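Local coordinates for sensor protein (Vibrio cholerae, PDB 3BY9) that is the periplasmic sensor domain of the histidine kinase DctB, binds C4-dicarboxylates such as succinate, and probably controls autophosphorylation of the kinase, at residues A[183-196]-A[205-219]. Residues are numbered along the deposited sequence; the frame is centred on the assembly and turned at random.
Sequences WLFHSVADLSPAQL and YLDSPIPSLGWQGDL
A single beta bridge between Ser187 and Ser212 joins the two loops that lead into and out of helix 193-202, in the half of the sensor built on the four-stranded antiparallel sheet. Ser187 N donates to Pro211 O, and Leu213 N returns a bond of 2.8 Å to Ser187 O. One step further, Trp215 N donates to Val188 O at 3.0 Å.

Side chains pack around this bridge. The six-membered ring of Trp215 points an edge at the face of the Trp183 six-membered ring in a T-shaped stack, planes at 85° and centroids 5.3 Å apart, while Trp215 NE1 donates to Asp236 O. Leu213 crosses Trp183 at about a right angle and brings CG to 3.6 Å from His186 CB. Over one face of the His186 imidazole sits Pro211 CG, a CH-pi contact; ND1 of the same ring donates to Leu184 O, which lies in the plane of the imidazole, a bond that would help set the rotation of the ring. Val188 CG1 and Leu219 CD2 meet tip to tip, and Leu196 CD2 packs against Ile210 CB, tying the first turn of the helix to the returning loop.

Water 1 donates to both Ser187 OG and Ile210 O, bridging the loops. With OG anti to the backbone N (chi1 173°), Ser212 closes an ST turn by accepting from Gly214 N, and that hydroxyl gives its proton to the anti lone pair of Asp190 OD1 at 2.7 Å.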
loop_
_atom_site.group_PDB
_atom_site.type_symbol
_atom_site.label_atom_id
_atom_site.label_comp_id
_atom_site.label_asym_id
_atom_site.label_seq_id
_atom_site.Cartn_x
_atom_site.Cartn_y
_atom_site.Cartn_z
ATOM N N TRP A 183 -2.450 15.071 5.510
ATOM C CA TRP A 183 -1.061 14.651 5.817
ATOM C C TRP A 183 -0.558 13.589 4.815
ATOM O O TRP A 183 0.645 13.236 4.831
ATOM C CB TRP A 183 -0.964 14.093 7.258
ATOM C CG TRP A 183 -1.362 15.065 8.378
ATOM C CD1 TRP A 183 -1.428 16.438 8.291
ATOM C CD2 TRP A 183 -1.705 14.734 9.725
ATOM N NE1 TRP A 183 -1.783 16.971 9.513
ATOM C CE2 TRP A 183 -1.964 15.952 10.409
ATOM C CE3 TRP A 183 -1.832 13.525 10.430
ATOM C CZ2 TRP A 183 -2.336 15.983 11.757
ATOM C CZ3 TRP A 183 -2.210 13.559 11.752
ATOM C CH2 TRP A 183 -2.462 14.788 12.409
ATOM N N LEU A 184 -1.432 13.086 3.949
ATOM C CA LEU A 184 -0.987 12.064 2.958
ATOM C C LEU A 184 0.153 12.573 2.097
ATOM O O LEU A 184 0.125 13.706 1.644
ATOM C CB LEU A 184 -2.139 11.631 2.027
ATOM C CG LEU A 184 -3.251 10.834 2.745
ATOM C CD1 LEU A 184 -4.368 10.545 1.720
ATOM C CD2 LEU A 184 -2.740 9.521 3.346
ATOM N N PHE A 185 1.148 11.718 1.857
ATOM C CA PHE A 185 2.301 12.033 1.036
ATOM C C PHE A 185 3.209 13.141 1.618
ATOM O O PHE A 185 3.972 13.744 0.875
ATOM C CB PHE A 185 1.896 12.365 -0.409
ATOM C CG PHE A 185 1.015 11.312 -1.052
ATOM C CD1 PHE A 185 1.458 10.002 -1.188
ATOM C CD2 PHE A 185 -0.267 11.632 -1.481
ATOM C CE1 PHE A 185 0.618 9.000 -1.743
ATOM C CE2 PHE A 185 -1.114 10.652 -2.033
ATOM C CZ PHE A 185 -0.662 9.332 -2.158
ATOM N N HIS A 186 3.101 13.416 2.923
ATOM C CA HIS A 186 4.017 14.340 3.588
ATOM C C HIS A 186 4.879 13.463 4.491
ATOM O O HIS A 186 4.470 12.386 4.940
ATOM C CB HIS A 186 3.301 15.321 4.509
ATOM C CG HIS A 186 2.509 16.360 3.788
ATOM N ND1 HIS A 186 1.502 16.050 2.891
ATOM C CD2 HIS A 186 2.580 17.712 3.836
ATOM C CE1 HIS A 186 0.981 17.178 2.430
ATOM N NE2 HIS A 186 1.616 18.197 2.991
ATOM N N SER A 187 6.089 13.903 4.776
ATOM C CA SER A 187 6.919 13.139 5.703
ATOM C C SER A 187 6.666 13.661 7.108
ATOM O O SER A 187 6.319 14.835 7.291
ATOM C CB SER A 187 8.409 13.274 5.375
ATOM O OG SER A 187 8.831 14.641 5.351
ATOM N N VAL A 188 6.867 12.816 8.118
ATOM C CA VAL A 188 6.610 13.264 9.475
ATOM C C VAL A 188 7.609 14.340 9.858
ATOM O O VAL A 188 7.248 15.336 10.486
ATOM C CB VAL A 188 6.718 12.090 10.470
ATOM C CG1 VAL A 188 6.738 12.599 11.920
ATOM C CG2 VAL A 188 5.500 11.146 10.262
ATOM N N ALA A 189 8.871 14.120 9.477
ATOM C CA ALA A 189 9.972 15.035 9.808
ATOM C C ALA A 189 10.719 15.438 8.547
ATOM O O ALA A 189 10.582 14.819 7.499
ATOM C CB ALA A 189 10.957 14.338 10.771
ATOM N N ASP A 190 11.575 16.453 8.668
ATOM C CA ASP A 190 12.321 16.904 7.510
ATOM C C ASP A 190 13.224 15.813 6.922
ATOM O O ASP A 190 13.799 15.002 7.662
ATOM C CB ASP A 190 13.207 18.116 7.867
ATOM C CG ASP A 190 12.418 19.340 8.313
ATOM O OD1 ASP A 190 11.182 19.388 8.164
ATOM O OD2 ASP A 190 13.068 20.289 8.817
ATOM N N LEU A 191 13.318 15.820 5.589
ATOM C CA LEU A 191 14.126 14.865 4.832
ATOM C C LEU A 191 15.173 15.658 4.035
ATOM O O LEU A 191 14.931 16.805 3.626
ATOM C CB LEU A 191 13.262 14.077 3.830
ATOM C CG LEU A 191 12.274 13.105 4.500
ATOM C CD1 LEU A 191 11.362 12.449 3.438
ATOM C CD2 LEU A 191 13.055 12.060 5.226
ATOM N N SER A 192 16.299 15.029 3.773
ATOM C CA SER A 192 17.345 15.725 3.027
ATOM C C SER A 192 17.069 15.633 1.521
ATOM O O SER A 192 16.277 14.804 1.083
ATOM C CB SER A 192 18.674 15.066 3.345
ATOM O OG SER A 192 18.713 13.796 2.713
ATOM N N PRO A 193 17.705 16.499 0.696
ATOM C CA PRO A 193 17.483 16.437 -0.749
ATOM C C PRO A 193 17.801 15.063 -1.302
ATOM O O PRO A 193 17.180 14.597 -2.246
ATOM C CB PRO A 193 18.471 17.468 -1.310
ATOM C CG PRO A 193 18.470 18.535 -0.237
ATOM C CD PRO A 193 18.477 17.717 1.070
ATOM N N ALA A 194 18.780 14.420 -0.687
ATOM C CA ALA A 194 19.187 13.115 -1.156
ATOM C C ALA A 194 18.082 12.109 -0.852
ATOM O O ALA A 194 17.815 11.221 -1.672
ATOM C CB ALA A 194 20.490 12.705 -0.480
ATOM N N GLN A 195 17.447 12.253 0.314
ATOM C CA GLN A 195 16.380 11.310 0.699
ATOM C C GLN A 195 15.205 11.522 -0.211
ATOM O O GLN A 195 14.572 10.544 -0.673
ATOM C CB GLN A 195 15.973 11.504 2.168
ATOM C CG GLN A 195 17.031 10.954 3.142
ATOM C CD GLN A 195 16.749 11.328 4.579
ATOM O OE1 GLN A 195 16.515 12.492 4.893
ATOM N NE2 GLN A 195 16.773 10.338 5.467
ATOM N N LEU A 196 14.898 12.786 -0.480
ATOM C CA LEU A 196 13.790 13.080 -1.370
ATOM C C LEU A 196 14.083 12.577 -2.776
ATOM O O LEU A 196 13.187 12.131 -3.485
ATOM C CB LEU A 196 13.514 14.574 -1.394
ATOM C CG LEU A 196 12.927 15.035 -0.060
ATOM C CD1 LEU A 196 12.940 16.577 -0.005
ATOM C CD2 LEU A 196 11.494 14.536 0.049
ATOM N N TYR A 205 5.633 6.941 -4.995
ATOM C CA TYR A 205 4.575 7.971 -4.951
ATOM C C TYR A 205 4.660 8.820 -6.229
ATOM O O TYR A 205 4.339 10.021 -6.209
ATOM C CB TYR A 205 4.722 8.870 -3.708
ATOM C CG TYR A 205 4.841 8.058 -2.449
ATOM C CD1 TYR A 205 3.804 7.196 -2.052
ATOM C CD2 TYR A 205 6.009 8.052 -1.716
ATOM C CE1 TYR A 205 3.952 6.353 -0.953
ATOM C CE2 TYR A 205 6.165 7.235 -0.639
ATOM C CZ TYR A 205 5.126 6.377 -0.252
ATOM O OH TYR A 205 5.271 5.573 0.843
ATOM N N LEU A 206 5.023 8.175 -7.336
ATOM C CA LEU A 206 5.148 8.827 -8.632
ATOM C C LEU A 206 6.018 10.087 -8.468
ATOM O O LEU A 206 7.098 9.996 -7.836
ATOM C CB LEU A 206 3.783 9.156 -9.197
ATOM C CG LEU A 206 2.840 7.910 -9.223
ATOM C CD1 LEU A 206 1.486 8.213 -9.822
ATOM C CD2 LEU A 206 3.496 6.766 -9.985
ATOM N N ASP A 207 5.557 11.221 -9.020
ATOM C CA ASP A 207 6.318 12.488 -8.908
ATOM C C ASP A 207 5.743 13.408 -7.822
ATOM O O ASP A 207 5.858 14.654 -7.896
ATOM C CB ASP A 207 6.285 13.268 -10.226
ATOM C CG ASP A 207 6.902 12.522 -11.380
ATOM O OD1 ASP A 207 7.887 11.791 -11.172
ATOM O OD2 ASP A 207 6.422 12.712 -12.523
ATOM N N SER A 208 5.144 12.810 -6.812
ATOM C CA SER A 208 4.546 13.582 -5.742
ATOM C C SER A 208 5.557 14.377 -4.992
ATOM O O SER A 208 6.640 13.882 -4.672
ATOM C CB SER A 208 3.851 12.673 -4.683
ATOM O OG SER A 208 2.782 11.946 -5.235
ATOM N N PRO A 209 5.251 15.663 -4.747
ATOM C CA PRO A 209 6.213 16.443 -3.972
ATOM C C PRO A 209 5.981 15.833 -2.590
ATOM O O PRO A 209 4.849 15.435 -2.263
ATOM C CB PRO A 209 5.650 17.857 -4.042
ATOM C CG PRO A 209 5.096 17.914 -5.430
ATOM C CD PRO A 209 4.431 16.538 -5.607
ATOM N N ILE A 210 7.024 15.716 -1.796
ATOM C CA ILE A 210 6.870 15.155 -0.460
ATOM C C ILE A 210 7.236 16.297 0.511
ATOM O O ILE A 210 8.378 16.444 0.899
ATOM C CB ILE A 210 7.853 14.005 -0.265
ATOM C CG1 ILE A 210 7.655 12.950 -1.380
ATOM C CG2 ILE A 210 7.696 13.381 1.146
ATOM C CD1 ILE A 210 6.320 12.165 -1.340
ATOM N N PRO A 211 6.249 17.104 0.920
ATOM C CA PRO A 211 6.581 18.190 1.850
ATOM C C PRO A 211 6.744 17.578 3.218
ATOM O O PRO A 211 6.333 16.437 3.457
ATOM C CB PRO A 211 5.335 19.090 1.850
ATOM C CG PRO A 211 4.503 18.637 0.723
ATOM C CD PRO A 211 4.849 17.180 0.473
ATOM N N SER A 212 7.298 18.360 4.136
ATOM C CA SER A 212 7.496 17.879 5.504
ATOM C C SER A 212 6.475 18.462 6.471
ATOM O O SER A 212 6.144 19.650 6.379
ATOM C CB SER A 212 8.885 18.286 5.986
ATOM O OG SER A 212 9.000 17.961 7.365
ATOM N N LEU A 213 5.982 17.634 7.397
ATOM C CA LEU A 213 5.034 18.109 8.425
ATOM C C LEU A 213 5.812 18.835 9.529
ATOM O O LEU A 213 5.210 19.470 10.410
ATOM C CB LEU A 213 4.246 16.937 9.009
ATOM C CG LEU A 213 3.319 16.282 7.969
ATOM C CD1 LEU A 213 2.755 14.986 8.531
ATOM C CD2 LEU A 213 2.187 17.221 7.571
ATOM N N GLY A 214 7.134 18.649 9.522
ATOM C CA GLY A 214 7.995 19.376 10.433
ATOM C C GLY A 214 7.999 19.010 11.888
ATOM O O GLY A 214 8.402 19.829 12.713
ATOM N N TRP A 215 7.576 17.790 12.226
ATOM C CA TRP A 215 7.574 17.405 13.643
ATOM C C TRP A 215 8.964 16.915 14.030
ATOM O O TRP A 215 9.721 16.448 13.173
ATOM C CB TRP A 215 6.577 16.249 13.897
ATOM C CG TRP A 215 5.160 16.692 14.203
ATOM C CD1 TRP A 215 4.764 17.531 15.204
ATOM C CD2 TRP A 215 3.962 16.239 13.557
ATOM N NE1 TRP A 215 3.379 17.628 15.225
ATOM C CE2 TRP A 215 2.870 16.841 14.227
ATOM C CE3 TRP A 215 3.711 15.373 12.478
ATOM C CZ2 TRP A 215 1.537 16.606 13.853
ATOM C CZ3 TRP A 215 2.376 15.131 12.110
ATOM C CH2 TRP A 215 1.318 15.752 12.800
ATOM N N GLN A 216 9.261 17.008 15.315
ATOM C CA GLN A 216 10.542 16.543 15.842
ATOM C C GLN A 216 10.208 15.579 16.926
ATOM O O GLN A 216 9.222 15.766 17.641
ATOM C CB GLN A 216 11.339 17.735 16.402
ATOM C CG GLN A 216 11.648 18.720 15.274
ATOM C CD GLN A 216 12.371 19.989 15.703
ATOM O OE1 GLN A 216 12.753 20.795 14.852
ATOM N NE2 GLN A 216 12.562 20.176 17.011
ATOM N N GLY A 217 11.043 14.545 17.060
ATOM C CA GLY A 217 10.814 13.529 18.071
ATOM C C GLY A 217 11.476 12.224 17.689
ATOM O O GLY A 217 12.014 12.106 16.591
ATOM N N ASP A 218 11.448 11.263 18.605
ATOM C CA ASP A 218 12.045 9.952 18.342
ATOM C C ASP A 218 11.064 9.109 17.555
ATOM O O ASP A 218 10.133 8.508 18.120
ATOM C CB ASP A 218 12.386 9.224 19.640
ATOM C CG ASP A 218 13.096 7.901 19.374
ATOM O OD1 ASP A 218 13.225 7.530 18.197
ATOM O OD2 ASP A 218 13.536 7.244 20.355
ATOM N N LEU A 219 11.294 9.037 16.244
ATOM C CA LEU A 219 10.385 8.310 15.373
ATOM C C LEU A 219 10.574 6.800 15.427
ATOM O O LEU A 219 9.772 6.035 14.859
ATOM C CB LEU A 219 10.549 8.852 13.941
ATOM C CG LEU A 219 10.379 10.364 13.751
ATOM C CD1 LEU A 219 10.355 10.641 12.239
ATOM C CD2 LEU A 219 9.114 10.896 14.437
HETATM O O HOH W 1 9.936 15.962 3.134
HETATM O O HOH W 2 11.370 17.752 11.295
#